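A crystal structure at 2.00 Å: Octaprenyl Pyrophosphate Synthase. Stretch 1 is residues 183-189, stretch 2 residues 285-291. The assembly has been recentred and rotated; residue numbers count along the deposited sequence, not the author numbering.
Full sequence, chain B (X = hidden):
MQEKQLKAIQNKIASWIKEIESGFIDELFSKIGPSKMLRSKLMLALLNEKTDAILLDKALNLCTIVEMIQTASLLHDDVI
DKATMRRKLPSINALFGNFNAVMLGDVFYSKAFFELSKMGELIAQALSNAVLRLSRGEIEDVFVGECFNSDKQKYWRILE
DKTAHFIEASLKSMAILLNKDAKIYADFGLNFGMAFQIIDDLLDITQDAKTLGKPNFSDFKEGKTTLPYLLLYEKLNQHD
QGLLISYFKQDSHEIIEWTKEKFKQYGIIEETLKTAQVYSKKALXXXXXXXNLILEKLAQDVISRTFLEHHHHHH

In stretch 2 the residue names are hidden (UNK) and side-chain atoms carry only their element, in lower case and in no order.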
# COMPACT_ATOMS: atom_id res chain seq x y z
N LYS B 183 -6.99 25.75 9.77
CA LYS B 183 -5.83 26.49 9.23
C LYS B 183 -4.71 26.67 10.24
O LYS B 183 -3.54 26.47 9.95
CB LYS B 183 -6.26 27.87 8.68
CG LYS B 183 -5.09 28.61 8.01
CD LYS B 183 -5.43 30.04 7.61
CE LYS B 183 -5.82 30.92 8.83
NZ LYS B 183 -4.71 31.19 9.79
N ILE B 184 -5.10 27.04 11.45
CA ILE B 184 -4.14 27.25 12.53
C ILE B 184 -3.37 25.98 12.85
O ILE B 184 -2.14 25.99 12.93
CB ILE B 184 -4.84 27.72 13.83
CG1 ILE B 184 -5.38 29.14 13.63
CG2 ILE B 184 -3.87 27.66 14.99
CD1 ILE B 184 -6.15 29.67 14.82
N TYR B 185 -4.08 24.87 12.98
CA TYR B 185 -3.44 23.61 13.31
C TYR B 185 -2.71 22.94 12.15
O TYR B 185 -1.76 22.20 12.37
CB TYR B 185 -4.47 22.69 13.96
CG TYR B 185 -4.88 23.21 15.31
CD1 TYR B 185 -4.04 23.08 16.42
CD2 TYR B 185 -6.08 23.91 15.48
CE1 TYR B 185 -4.37 23.63 17.65
CE2 TYR B 185 -6.42 24.47 16.71
CZ TYR B 185 -5.56 24.33 17.79
OH TYR B 185 -5.89 24.88 19.00
N ALA B 186 -3.15 23.20 10.92
CA ALA B 186 -2.48 22.63 9.76
C ALA B 186 -1.13 23.35 9.69
O ALA B 186 -0.09 22.74 9.41
CB ALA B 186 -3.28 22.90 8.50
N ASP B 187 -1.15 24.65 9.97
CA ASP B 187 0.05 25.48 9.95
C ASP B 187 1.01 25.01 11.04
O ASP B 187 2.22 24.92 10.80
CB ASP B 187 -0.34 26.94 10.16
CG ASP B 187 0.79 27.90 9.81
OD1 ASP B 187 1.29 27.83 8.67
OD2 ASP B 187 1.17 28.72 10.67
N PHE B 188 0.49 24.73 12.22
CA PHE B 188 1.32 24.25 13.32
C PHE B 188 1.91 22.89 12.95
O PHE B 188 3.09 22.62 13.18
CB PHE B 188 0.50 24.08 14.61
CG PHE B 188 1.26 23.41 15.73
CD1 PHE B 188 2.04 24.15 16.61
CD2 PHE B 188 1.21 22.02 15.87
CE1 PHE B 188 2.77 23.52 17.62
CE2 PHE B 188 1.94 21.38 16.88
CZ PHE B 188 2.72 22.13 17.75
N GLY B 189 1.08 22.03 12.36
CA GLY B 189 1.53 20.71 11.97
C GLY B 189 2.63 20.71 10.92
O GLY B 189 3.60 19.96 11.04
N UNK B 285 4.22 30.15 16.92
CA UNK B 285 3.56 31.36 16.44
C UNK B 285 2.12 31.05 16.03
O UNK B 285 1.18 31.73 16.44
c UNK B 285 3.79 33.23 14.70
o UNK B 285 3.51 34.36 16.78
c UNK B 285 4.02 34.40 15.64
o UNK B 285 4.72 35.36 15.24
c UNK B 285 4.33 31.92 15.24
N UNK B 286 1.97 30.01 15.22
CA UNK B 286 0.66 29.58 14.72
C UNK B 286 -0.38 29.38 15.81
O UNK B 286 -1.53 29.77 15.65
c UNK B 286 0.81 28.30 13.90
N UNK B 287 0.02 28.78 16.92
CA UNK B 287 -0.90 28.53 18.02
C UNK B 287 -0.80 29.56 19.14
O UNK B 287 -1.22 29.31 20.27
c UNK B 287 -0.68 27.13 18.62
c UNK B 287 1.01 25.73 19.95
c UNK B 287 0.73 27.03 19.21
c UNK B 287 -0.90 26.07 17.54
N UNK B 288 -0.24 30.72 18.82
CA UNK B 288 -0.08 31.80 19.80
C UNK B 288 -1.45 32.11 20.40
O UNK B 288 -1.61 32.16 21.62
c UNK B 288 1.47 33.86 19.92
c UNK B 288 2.76 33.08 20.13
c UNK B 288 3.90 33.99 20.56
n UNK B 288 4.28 34.96 19.49
c UNK B 288 0.47 33.05 19.11
N UNK B 289 -2.43 32.30 19.53
CA UNK B 289 -3.78 32.59 19.97
C UNK B 289 -4.34 31.59 20.97
O UNK B 289 -4.83 31.97 22.03
N UNK B 290 -4.26 30.31 20.62
CA UNK B 290 -4.76 29.26 21.50
C UNK B 290 -3.89 29.21 22.74
O UNK B 290 -2.93 29.97 22.86
o UNK B 290 -7.23 28.65 19.97
o UNK B 290 -6.77 28.71 17.83
c UNK B 290 -4.71 27.91 20.78
c UNK B 290 -6.44 28.48 19.01
c UNK B 290 -5.04 27.98 19.29
N UNK B 291 -4.22 28.32 23.67
CA UNK B 291 -3.45 28.19 24.90
C UNK B 291 -3.22 26.71 25.14
O UNK B 291 -3.55 26.17 26.20
c UNK B 291 -4.21 28.79 26.08
n UNK B 291 -3.03 29.44 28.09
c UNK B 291 -3.38 29.79 26.86
o UNK B 291 -3.05 30.87 26.36

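Position 285 carries three side-chain carbons in a row, the third bearing two oxygens. That is a carboxylate on a two-carbon stem. The CA-to-CB bond points sideways, and the end of the chain leads away from stretch 1, with no contact. The residue is E285.

Position 286 has a single side-chain carbon. Its CA lies 5.6 Å from the CA of F188, the closest CA pair across the two stretches. The CB points toward stretch 1 and sits 3.3 Å from D187 OD2 and 4.0 Å from F188 N. CB to F188 CB is 4.3 Å. The backbone O of this position also lies 3.2 Å from I184 CG2. One carbon makes this alanine, A286. The short side chain accompanies a close approach of the two backbones.

Position 287 has four side-chain carbons and no other element. The chain forks at the first carbon, and one arm is two carbons long. The single-carbon arm comes within 3.6 Å of F188 CD1. A beta-branched chain of four carbons is isoleucine, I287. Its chi1 is p and its chi2 is t. CG2 also lies 4.2 Å from I184 CG2 and 4.2 Å from Y185 CE1. I287 is the first residue after the helix to leave helical phi/psi.

Position 288 shows four carbons in a row ending in nitrogen. Its CB points away from stretch 1, and no side-chain atom comes near it. This is lysine, K288. Its NZ donates a hydrogen bond to E285 OE1 at 2.9 Å, as part of a salt bridge. The backbone adds a bond between the same two residues, from K288 N to E285 O at 2.9 Å.

Position 289 has no side-chain atoms, so it is glycine, G289. It makes no contact with stretch 1. A CB here would point toward stretch 1 and would have room.

Position 290 again has three carbons, the third carrying two oxygens. Its CB points toward stretch 1. The middle carbon of the three lies 3.2 Å from Y185 OH. One carboxylate oxygen lies 3.2 Å from I184 CD1. The residue is E290; the carbon is CG and the oxygen OE1. Neither approach is a hydrogen bond.

Position 291 has two carbons, the second bearing one oxygen and one nitrogen. This is a carboxamide on a one-carbon stem, and its CB points away from stretch 1. The residue is N291.

The contact buries 360 Å², both sides summed. It works by packing, with no hydrogen bond or salt bridge across the stretches. A286 sits against the helix of stretch 1 at D187 and F188. I287 CG2 is the shared apolar point, meeting I184, Y185 and F188. The CB of Y185 points away, but its ring end comes nearer and reaches I287 and E290. E285 and K288 pair with each other, outside the contact.

Stretch 2 (285-291) EAIKGEN
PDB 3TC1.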